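PDB 2VPT: lipolytic enzyme from Clostridium thermocellum, which catalyses the removal of acetyl groups from xylan as the catalytic domain of a cellulosomal family 3 carbohydrate esterase. Local coordinates for residues A[11-17]-A[60-66]. Numbering follows the deposited sequence.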
loop_
_atom_site.group_PDB
_atom_site.type_symbol
_atom_site.label_atom_id
_atom_site.label_comp_id
_atom_site.label_asym_id
_atom_site.label_seq_id
_atom_site.Cartn_x
_atom_site.Cartn_y
_atom_site.Cartn_z
ATOM N N VAL A 11 -13.543 -2.759 -0.276
ATOM C CA VAL A 11 -13.022 -4.026 -0.789
ATOM C C VAL A 11 -12.713 -3.833 -2.272
ATOM O O VAL A 11 -13.571 -3.408 -3.039
ATOM C CB VAL A 11 -14.038 -5.171 -0.636
ATOM C CG1 VAL A 11 -13.490 -6.449 -1.251
ATOM C CG2 VAL A 11 -14.374 -5.377 0.801
ATOM N N GLY A 12 -11.496 -4.145 -2.701
ATOM C CA GLY A 12 -11.195 -4.022 -4.105
ATOM C C GLY A 12 -9.784 -4.402 -4.449
ATOM O O GLY A 12 -9.124 -5.178 -3.724
ATOM N N ASP A 13 -9.334 -3.840 -5.569
ATOM C CA ASP A 13 -8.039 -4.136 -6.165
ATOM C C ASP A 13 -7.104 -2.934 -6.017
ATOM O O ASP A 13 -7.195 -2.218 -5.017
ATOM C CB ASP A 13 -8.238 -4.627 -7.615
ATOM C CG ASP A 13 -9.012 -3.659 -8.477
ATOM O OD1 ASP A 13 -8.993 -2.426 -8.217
ATOM O OD2 ASP A 13 -9.664 -4.135 -9.440
ATOM N N SER A 14 -6.206 -2.689 -6.958
ATOM C CA SER A 14 -5.277 -1.580 -6.788
ATOM C C SER A 14 -5.973 -0.229 -6.797
ATOM O O SER A 14 -5.386 0.747 -6.343
ATOM C CB SER A 14 -4.159 -1.579 -7.810
ATOM O OG SER A 14 -4.677 -1.688 -9.085
ATOM N N CYS A 15 -7.192 -0.160 -7.335
ATOM C CA CYS A 15 -7.940 1.090 -7.333
ATOM C C CYS A 15 -8.479 1.444 -5.960
ATOM O O CYS A 15 -8.796 2.605 -5.710
ATOM C CB CYS A 15 -9.080 1.060 -8.343
ATOM S SG CYS A 15 -8.594 0.786 -10.049
ATOM N N THR A 16 -8.611 0.450 -5.085
ATOM C CA THR A 16 -8.999 0.652 -3.685
ATOM C C THR A 16 -7.785 0.759 -2.766
ATOM O O THR A 16 -7.776 1.570 -1.827
ATOM C CB THR A 16 -9.973 -0.456 -3.234
ATOM O OG1 THR A 16 -11.167 -0.365 -4.029
ATOM C CG2 THR A 16 -10.335 -0.319 -1.755
ATOM N N GLU A 17 -6.750 -0.038 -3.023
ATOM C CA GLU A 17 -5.510 0.103 -2.269
ATOM C C GLU A 17 -4.866 1.454 -2.555
ATOM O O GLU A 17 -4.302 2.075 -1.647
ATOM C CB GLU A 17 -4.552 -1.057 -2.538
ATOM C CG GLU A 17 -3.331 -1.058 -1.611
ATOM C CD GLU A 17 -2.617 -2.395 -1.547
ATOM O OE1 GLU A 17 -2.643 -3.158 -2.540
ATOM O OE2 GLU A 17 -2.023 -2.659 -0.486
ATOM N N HIS A 60 -8.452 -0.583 5.284
ATOM C CA HIS A 60 -9.202 -0.982 4.085
ATOM C C HIS A 60 -8.955 -2.452 3.746
ATOM O O HIS A 60 -8.150 -3.122 4.392
ATOM C CB HIS A 60 -8.842 -0.099 2.892
ATOM C CG HIS A 60 -7.416 -0.202 2.453
ATOM N ND1 HIS A 60 -6.972 -1.170 1.572
ATOM C CD2 HIS A 60 -6.329 0.545 2.767
ATOM C CE1 HIS A 60 -5.675 -1.006 1.362
ATOM N NE2 HIS A 60 -5.261 0.032 2.075
ATOM N N GLU A 61 -9.659 -2.941 2.718
ATOM C CA GLU A 61 -9.412 -4.284 2.144
ATOM C C GLU A 61 -9.238 -4.190 0.626
ATOM O O GLU A 61 -9.832 -4.963 -0.149
ATOM C CB GLU A 61 -10.517 -5.285 2.486
ATOM C CG GLU A 61 -10.512 -5.812 3.891
ATOM C CD GLU A 61 -9.325 -6.655 4.306
ATOM O OE1 GLU A 61 -8.412 -7.046 3.521
ATOM O OE2 GLU A 61 -9.247 -6.872 5.519
ATOM N N GLY A 62 -8.408 -3.243 0.207
ATOM C CA GLY A 62 -7.956 -3.129 -1.166
ATOM C C GLY A 62 -6.678 -3.916 -1.345
ATOM O O GLY A 62 -5.740 -3.772 -0.559
ATOM N N HIS A 63 -6.648 -4.753 -2.382
ATOM C CA HIS A 63 -5.520 -5.632 -2.664
ATOM C C HIS A 63 -5.089 -5.509 -4.116
ATOM O O HIS A 63 -5.736 -6.054 -5.013
ATOM C CB HIS A 63 -5.927 -7.078 -2.362
ATOM C CG HIS A 63 -6.133 -7.336 -0.910
ATOM N ND1 HIS A 63 -7.307 -7.067 -0.232
ATOM C CD2 HIS A 63 -5.258 -7.773 0.020
ATOM C CE1 HIS A 63 -7.129 -7.335 1.053
ATOM N NE2 HIS A 63 -5.909 -7.802 1.219
ATOM N N SER A 64 -4.019 -4.758 -4.355
ATOM C CA SER A 64 -3.474 -4.596 -5.684
ATOM C C SER A 64 -3.209 -5.959 -6.307
ATOM O O SER A 64 -2.641 -6.836 -5.671
ATOM C CB SER A 64 -2.180 -3.788 -5.639
ATOM O OG SER A 64 -2.432 -2.493 -5.130
ATOM N N GLY A 65 -3.636 -6.112 -7.549
ATOM C CA GLY A 65 -3.397 -7.337 -8.301
ATOM C C GLY A 65 -4.507 -8.354 -8.217
ATOM O O GLY A 65 -4.483 -9.330 -8.961
ATOM N N TRP A 66 -5.505 -8.149 -7.362
ATOM C CA TRP A 66 -6.461 -9.214 -7.079
ATOM C C TRP A 66 -7.660 -9.234 -8.003
ATOM O O TRP A 66 -8.130 -8.202 -8.480
ATOM C CB TRP A 66 -6.942 -9.194 -5.644
ATOM C CG TRP A 66 -5.937 -9.649 -4.640
ATOM C CD1 TRP A 66 -4.586 -9.451 -4.665
ATOM C CD2 TRP A 66 -6.225 -10.306 -3.404
ATOM N NE1 TRP A 66 -4.020 -9.969 -3.518
ATOM C CE2 TRP A 66 -5.002 -10.499 -2.732
ATOM C CE3 TRP A 66 -7.403 -10.766 -2.807
ATOM C CZ2 TRP A 66 -4.927 -11.112 -1.489
ATOM C CZ3 TRP A 66 -7.320 -11.393 -1.581
ATOM C CH2 TRP A 66 -6.094 -11.570 -0.936
HETATM O O HOH W 1 -10.079 -6.720 -10.015
HETATM O O HOH W 2 -4.629 -4.370 -9.392
#
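Gly12 is held at both its N and its O by the neighbouring parallel strand: N donates to Glu61 O at 3.2 Å, and O accepts from His63 N at 2.8 Å. Asp13 CA adds a CH···O contact to His63 O.

The side-chain bonds converge on Glu17. With CG anti to the backbone N (chi1 -171°), the carboxylate passes Gly62 to reach Ser64. There OE1 accepts from Ser64 OG at 2.7 Å and, almost along the C-O axis, from Ser64 N at 2.8 Å; the two donors come from opposite faces of the carboxylate plane, which probably restrains its rotation. Serine suits position 64: OG donates to Glu17, and the small side chain fits against Ser14 CB, 3.3 Å from Ser64 OG. Asp13 caps helix 14-17 by accepting from Cys15 N, while water 1 joins its OD2, also bound by Tyr128, to Trp66 O.

Glycine suits position 62 because the helix backbone at Thr16 C and Glu17 N lies where a side chain would begin; Thr16 CG2 rests 3.7 Å from Gly62 CA. Glu17 CG meets His60 CE1 obliquely, and the His60 ring is steadied by Gly62 N, donating to ND1 in the ring plane.

Gly65, whose positive phi (93°) suits the third position of the type II turn from His63 to Trp66, points its N at water 2. This water, 2.7 Å from Gly65 N and weakly bound by Ser14 N, probably occupies the oxyanion hole. Ser14, hydrogen-bonded to His178, is the likely nucleophile, so this Gly-Asp-Ser strand end fits the active site of an SGNH (GDSL) hydrolase.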